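Local coordinates for protein SOXX (Paracoccus pantotrophus, PDB 2C1D) that forms the smaller, haem c-carrying subunit of the SoxXA cytochrome complex, which initiates chemotrophic sulfur oxidation, and probably takes part in electron transfer, at residues W70-N81 against T85-K96. Sequence-based numbering, arbitrary orientation.
Sequences WTEAQLRGIVAN and TFEGTFMPAFYK. With HEC (heme c), chain O.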
loop_
_atom_site.group_PDB
_atom_site.type_symbol
_atom_site.label_atom_id
_atom_site.label_comp_id
_atom_site.label_asym_id
_atom_site.label_seq_id
_atom_site.Cartn_x
_atom_site.Cartn_y
_atom_site.Cartn_z
ATOM N N TRP B 70 -2.080 15.696 -29.512
ATOM C CA TRP B 70 -2.475 14.424 -30.103
ATOM C C TRP B 70 -3.677 14.589 -31.022
ATOM O O TRP B 70 -4.539 15.431 -30.790
ATOM C CB TRP B 70 -2.860 13.419 -29.008
ATOM C CG TRP B 70 -1.863 13.271 -27.927
ATOM C CD1 TRP B 70 -1.883 13.877 -26.717
ATOM C CD2 TRP B 70 -0.687 12.466 -27.954
ATOM N NE1 TRP B 70 -0.792 13.495 -25.978
ATOM C CE2 TRP B 70 -0.048 12.616 -26.712
ATOM C CE3 TRP B 70 -0.111 11.611 -28.905
ATOM C CZ2 TRP B 70 1.137 11.972 -26.400
ATOM C CZ3 TRP B 70 1.043 10.958 -28.600
ATOM C CH2 TRP B 70 1.671 11.144 -27.349
ATOM N N THR B 71 -3.744 13.749 -32.046
ATOM C CA THR B 71 -4.934 13.667 -32.892
ATOM C C THR B 71 -5.990 12.873 -32.140
ATOM O O THR B 71 -5.670 12.113 -31.221
ATOM C CB THR B 71 -4.652 12.917 -34.200
ATOM O OG1 THR B 71 -4.292 11.574 -33.909
ATOM C CG2 THR B 71 -3.428 13.479 -34.965
ATOM N N GLU B 72 -7.235 13.016 -32.569
ATOM C CA GLU B 72 -8.318 12.157 -32.100
ATOM C C GLU B 72 -7.906 10.686 -32.014
ATOM O O GLU B 72 -8.139 10.040 -30.989
ATOM C CB GLU B 72 -9.541 12.317 -32.999
ATOM C CG GLU B 72 -10.731 11.439 -32.641
ATOM C CD GLU B 72 -11.892 11.620 -33.597
ATOM O OE1 GLU B 72 -11.807 12.442 -34.516
ATOM O OE2 GLU B 72 -12.893 10.917 -33.444
ATOM N N ALA B 73 -7.276 10.159 -33.062
ATOM C CA ALA B 73 -6.945 8.735 -33.112
ATOM C C ALA B 73 -5.901 8.362 -32.077
ATOM O O ALA B 73 -5.941 7.288 -31.477
ATOM C CB ALA B 73 -6.441 8.346 -34.502
ATOM N N GLN B 74 -4.927 9.231 -31.898
ATOM C CA GLN B 74 -3.935 9.005 -30.855
ATOM C C GLN B 74 -4.597 8.995 -29.470
ATOM O O GLN B 74 -4.272 8.164 -28.644
ATOM C CB GLN B 74 -2.841 10.055 -30.947
ATOM C CG GLN B 74 -1.969 9.798 -32.163
ATOM C CD GLN B 74 -0.986 10.909 -32.486
ATOM O OE1 GLN B 74 -1.252 12.099 -32.268
ATOM N NE2 GLN B 74 0.151 10.513 -33.032
ATOM N N LEU B 75 -5.509 9.937 -29.241
ATOM C CA LEU B 75 -6.149 10.085 -27.945
ATOM C C LEU B 75 -6.974 8.834 -27.665
ATOM O O LEU B 75 -6.946 8.330 -26.562
ATOM C CB LEU B 75 -6.991 11.358 -27.884
ATOM C CG LEU B 75 -6.231 12.695 -27.922
ATOM C CD1 LEU B 75 -7.177 13.850 -28.158
ATOM C CD2 LEU B 75 -5.435 12.923 -26.640
ATOM N N ARG B 76 -7.651 8.293 -28.681
ATOM C CA ARG B 76 -8.458 7.074 -28.501
ATOM C C ARG B 76 -7.595 5.918 -28.046
ATOM O O ARG B 76 -7.921 5.205 -27.091
ATOM C CB ARG B 76 -9.198 6.733 -29.806
ATOM C CG ARG B 76 -9.963 5.413 -29.837
ATOM C CD ARG B 76 -10.706 5.200 -31.167
ATOM N NE ARG B 76 -11.680 6.265 -31.370
ATOM C CZ ARG B 76 -11.634 7.208 -32.314
ATOM N NH1 ARG B 76 -10.651 7.287 -33.210
ATOM N NH2 ARG B 76 -12.598 8.102 -32.349
ATOM N N GLY B 77 -6.465 5.745 -28.725
ATOM C CA GLY B 77 -5.543 4.689 -28.385
ATOM C C GLY B 77 -4.926 4.847 -26.998
ATOM O O GLY B 77 -4.706 3.858 -26.340
ATOM N N ILE B 78 -4.673 6.081 -26.563
ATOM C CA ILE B 78 -4.103 6.356 -25.226
ATOM C C ILE B 78 -5.138 6.046 -24.130
ATOM O O ILE B 78 -4.831 5.399 -23.129
ATOM C CB ILE B 78 -3.628 7.836 -25.143
ATOM C CG1 ILE B 78 -2.313 7.996 -25.919
ATOM C CG2 ILE B 78 -3.426 8.286 -23.704
ATOM C CD1 ILE B 78 -1.871 9.432 -26.161
ATOM N N VAL B 79 -6.370 6.483 -24.332
ATOM C CA VAL B 79 -7.451 6.168 -23.380
ATOM C C VAL B 79 -7.745 4.670 -23.304
ATOM O O VAL B 79 -7.820 4.108 -22.202
ATOM C CB VAL B 79 -8.718 7.000 -23.659
ATOM C CG1 VAL B 79 -9.807 6.722 -22.638
ATOM C CG2 VAL B 79 -8.382 8.492 -23.600
ATOM N N ALA B 80 -7.879 4.010 -24.458
ATOM C CA ALA B 80 -8.180 2.583 -24.512
ATOM C C ALA B 80 -7.047 1.760 -23.938
ATOM O O ALA B 80 -7.271 0.818 -23.180
ATOM C CB ALA B 80 -8.485 2.121 -25.957
ATOM N N ASN B 81 -5.823 2.085 -24.320
ATOM C CA ASN B 81 -4.684 1.355 -23.780
ATOM C C ASN B 81 -3.375 2.135 -23.968
ATOM O O ASN B 81 -2.726 2.043 -25.015
ATOM C CB ASN B 81 -4.581 -0.032 -24.384
ATOM C CG ASN B 81 -3.556 -0.901 -23.679
ATOM O OD1 ASN B 81 -2.724 -0.408 -22.899
ATOM N ND2 ASN B 81 -3.591 -2.196 -23.962
ATOM N N THR B 85 1.200 3.172 -26.515
ATOM C CA THR B 85 1.890 4.407 -26.865
ATOM C C THR B 85 3.147 4.571 -25.989
ATOM O O THR B 85 4.230 4.885 -26.497
ATOM C CB THR B 85 0.933 5.597 -26.676
ATOM O OG1 THR B 85 -0.134 5.539 -27.637
ATOM C CG2 THR B 85 1.600 6.936 -26.951
ATOM N N PHE B 86 2.999 4.357 -24.678
ATOM C CA PHE B 86 4.088 4.535 -23.706
ATOM C C PHE B 86 4.349 3.214 -23.016
ATOM O O PHE B 86 3.647 2.863 -22.063
ATOM C CB PHE B 86 3.715 5.558 -22.639
ATOM C CG PHE B 86 3.107 6.830 -23.159
ATOM C CD1 PHE B 86 1.746 7.062 -23.026
ATOM C CD2 PHE B 86 3.899 7.834 -23.691
ATOM C CE1 PHE B 86 1.180 8.245 -23.464
ATOM C CE2 PHE B 86 3.338 9.030 -24.122
ATOM C CZ PHE B 86 1.984 9.241 -24.010
ATOM N N GLU B 87 5.348 2.477 -23.486
ATOM C CA GLU B 87 5.609 1.119 -22.998
ATOM C C GLU B 87 5.873 1.115 -21.493
ATOM O O GLU B 87 6.639 1.942 -20.995
ATOM C CB GLU B 87 6.815 0.509 -23.734
ATOM C CG GLU B 87 7.113 -0.954 -23.406
ATOM C CD GLU B 87 8.083 -1.599 -24.403
ATOM O OE1 GLU B 87 9.147 -0.987 -24.709
ATOM O OE2 GLU B 87 7.784 -2.727 -24.886
ATOM N N GLY B 88 5.217 0.196 -20.786
ATOM C CA GLY B 88 5.350 0.054 -19.343
ATOM C C GLY B 88 4.754 1.171 -18.495
ATOM O O GLY B 88 5.021 1.227 -17.314
ATOM N N THR B 89 3.939 2.043 -19.073
ATOM C CA THR B 89 3.405 3.183 -18.346
ATOM C C THR B 89 2.550 2.778 -17.143
ATOM O O THR B 89 1.919 1.722 -17.126
ATOM C CB THR B 89 2.611 4.121 -19.263
ATOM O OG1 THR B 89 2.134 5.248 -18.513
ATOM C CG2 THR B 89 1.343 3.467 -19.816
ATOM N N PHE B 90 2.553 3.653 -16.142
ATOM C CA PHE B 90 1.787 3.469 -14.905
ATOM C C PHE B 90 0.303 3.672 -15.218
ATOM O O PHE B 90 -0.555 3.123 -14.542
ATOM C CB PHE B 90 2.324 4.469 -13.850
ATOM C CG PHE B 90 1.602 4.471 -12.526
ATOM C CD1 PHE B 90 1.232 3.286 -11.880
ATOM C CD2 PHE B 90 1.333 5.680 -11.899
ATOM C CE1 PHE B 90 0.583 3.327 -10.626
ATOM C CE2 PHE B 90 0.656 5.723 -10.656
ATOM C CZ PHE B 90 0.306 4.535 -10.019
ATOM N N MET B 91 -0.005 4.444 -16.263
ATOM C CA MET B 91 -1.391 4.644 -16.689
ATOM C C MET B 91 -2.021 3.291 -17.028
ATOM O O MET B 91 -1.503 2.560 -17.876
ATOM C CB MET B 91 -1.469 5.566 -17.918
ATOM C CG MET B 91 -2.907 5.873 -18.342
ATOM S SD MET B 91 -3.047 7.411 -19.276
ATOM C CE MET B 91 -4.564 7.104 -20.110
ATOM N N PRO B 92 -3.123 2.937 -16.365
ATOM C CA PRO B 92 -3.783 1.672 -16.667
ATOM C C PRO B 92 -4.562 1.778 -17.984
ATOM O O PRO B 92 -4.830 2.874 -18.453
ATOM C CB PRO B 92 -4.711 1.471 -15.465
ATOM C CG PRO B 92 -5.083 2.912 -15.045
ATOM C CD PRO B 92 -3.833 3.712 -15.327
ATOM N N ALA B 93 -4.886 0.627 -18.566
ATOM C CA ALA B 93 -5.617 0.528 -19.827
ATOM C C ALA B 93 -7.076 0.486 -19.485
ATOM O O ALA B 93 -7.502 -0.342 -18.678
ATOM C CB ALA B 93 -5.226 -0.725 -20.585
ATOM N N PHE B 94 -7.838 1.383 -20.091
ATOM C CA PHE B 94 -9.265 1.475 -19.799
ATOM C C PHE B 94 -10.153 0.596 -20.670
ATOM O O PHE B 94 -11.326 0.437 -20.368
ATOM C CB PHE B 94 -9.688 2.935 -19.816
ATOM C CG PHE B 94 -9.170 3.699 -18.629
ATOM C CD1 PHE B 94 -7.972 4.375 -18.689
ATOM C CD2 PHE B 94 -9.881 3.714 -17.435
ATOM C CE1 PHE B 94 -7.482 5.070 -17.558
ATOM C CE2 PHE B 94 -9.403 4.417 -16.318
ATOM C CZ PHE B 94 -8.205 5.090 -16.397
ATOM N N TYR B 95 -9.571 -0.057 -21.674
ATOM C CA TYR B 95 -10.323 -0.931 -22.583
ATOM C C TYR B 95 -9.566 -2.242 -22.803
ATOM O O TYR B 95 -9.222 -2.605 -23.928
ATOM C CB TYR B 95 -10.599 -0.193 -23.908
ATOM C CG TYR B 95 -11.799 -0.700 -24.672
ATOM C CD1 TYR B 95 -13.080 -0.657 -24.116
ATOM C CD2 TYR B 95 -11.665 -1.211 -25.965
ATOM C CE1 TYR B 95 -14.203 -1.123 -24.825
ATOM C CE2 TYR B 95 -12.785 -1.648 -26.685
ATOM C CZ TYR B 95 -14.048 -1.589 -26.111
ATOM O OH TYR B 95 -15.140 -2.037 -26.809
ATOM N N LYS B 96 -9.305 -2.940 -21.701
ATOM C CA LYS B 96 -8.488 -4.143 -21.684
ATOM C C LYS B 96 -9.141 -5.149 -20.775
ATOM O O LYS B 96 -9.636 -4.807 -19.700
ATOM C CB LYS B 96 -7.074 -3.853 -21.172
ATOM C CG LYS B 96 -6.118 -5.031 -21.267
ATOM C CD LYS B 96 -4.693 -4.606 -20.884
ATOM C CE LYS B 96 -3.711 -5.779 -20.839
ATOM N NZ LYS B 96 -2.308 -5.271 -20.700
HETATM FE FE HEC O . -3.152 9.321 -18.153
HETATM C CHA HEC O . -0.416 10.032 -20.064
HETATM C CHB HEC O . -5.173 10.800 -20.430
HETATM C CHC HEC O . -5.851 8.342 -16.359
HETATM C CHD HEC O . -1.104 8.171 -15.607
HETATM N NA HEC O . -2.848 10.225 -19.942
HETATM C C1A HEC O . -1.635 10.461 -20.519
HETATM C C2A HEC O . -1.865 11.239 -21.716
HETATM C C3A HEC O . -3.190 11.462 -21.827
HETATM C C4A HEC O . -3.827 10.809 -20.698
HETATM C CMA HEC O . -3.979 12.234 -22.900
HETATM C CAA HEC O . -0.734 11.676 -22.649
HETATM C CBA HEC O . 0.168 12.713 -21.995
HETATM C CGA HEC O . -0.501 14.016 -22.218
HETATM O O1A HEC O . -0.558 14.418 -23.400
HETATM O O2A HEC O . -0.981 14.649 -21.248
HETATM N NB HEC O . -5.107 9.553 -18.336
HETATM C C1B HEC O . -5.763 10.132 -19.400
HETATM C C2B HEC O . -7.191 9.901 -19.259
HETATM C C3B HEC O . -7.388 9.232 -18.120
HETATM C C4B HEC O . -6.079 8.992 -17.538
HETATM C CMB HEC O . -8.257 10.440 -20.224
HETATM C CAB HEC O . -8.765 8.762 -17.564
HETATM C CBB HEC O . -9.451 8.020 -18.500
HETATM N NC HEC O . -3.445 8.421 -16.280
HETATM C C1C HEC O . -4.650 8.107 -15.758
HETATM C C2C HEC O . -4.426 7.568 -14.418
HETATM C C3C HEC O . -3.105 7.381 -14.265
HETATM C C4C HEC O . -2.464 8.024 -15.408
HETATM C CMC HEC O . -5.521 6.927 -13.550
HETATM C CAC HEC O . -2.317 6.800 -13.034
HETATM C CBC HEC O . -2.611 5.581 -12.560
HETATM N ND HEC O . -1.074 9.104 -17.879
HETATM C C1D HEC O . -0.449 8.637 -16.731
HETATM C C2D HEC O . 0.983 8.712 -16.918
HETATM C C3D HEC O . 1.186 9.300 -18.320
HETATM C C4D HEC O . -0.142 9.517 -18.823
HETATM C CMD HEC O . 2.100 8.299 -15.921
HETATM C CAD HEC O . 2.513 9.633 -19.063
HETATM C CBD HEC O . 2.918 8.409 -19.883
HETATM C CGD HEC O . 4.316 7.933 -19.545
HETATM O O1D HEC O . 4.455 6.888 -18.822
HETATM O O2D HEC O . 5.269 8.626 -20.014
HETATM O O HOH W 1 -1.618 7.146 -29.432
HETATM O O HOH W 2 -5.173 3.483 -21.051
HETATM O O HOH W 3 -2.007 3.608 -27.261
HETATM O O HOH W 4 -1.322 -4.196 -23.005
#
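Tyr95 N donates to Ala80 O at 2.9 Å and ties the loop 85-96 back onto the end of helix 72-81. This is the methionine-ligand side of a cytochrome c fold, and it illustrates how a helix and the loop after it can jointly hold a haem. Met91, its CG anti to the backbone N (chi1 -176°) and its chain extended, brings SD to the iron at 2.2 Å; His45 is the other axial ligand. Each segment also grips a propionate: Trp70 NE1 points almost straight (168°) at O1A of the haem, 2.7 Å away, and Thr89 OG1 bonds O1D. Water bridges Gln74 O to Thr85 OG1, and a second water links Asn81 ND2 to Lys96 NZ, whose salt-bridge partner is Glu177 of the SOXA chain.

Packing fills in around these bonds. Trp70 CZ2 meets the edge of the Phe86 ring at CZ, 3.7 Å away, with the two ring planes nearly perpendicular (88°). Thr85 CG2 sits over the centre of one Phe86 face and haem CBD lies against the opposite face. With Phe86 replaced by an alanine, the ring between them would be gone, which would probably open a gap beside the propionate arm and leave the Trp70 ring without its aromatic neighbour. Deeper in, Ile78 CG2 touches both haem C3A, at 3.7 Å, and Met91 CE, at 4.0 Å.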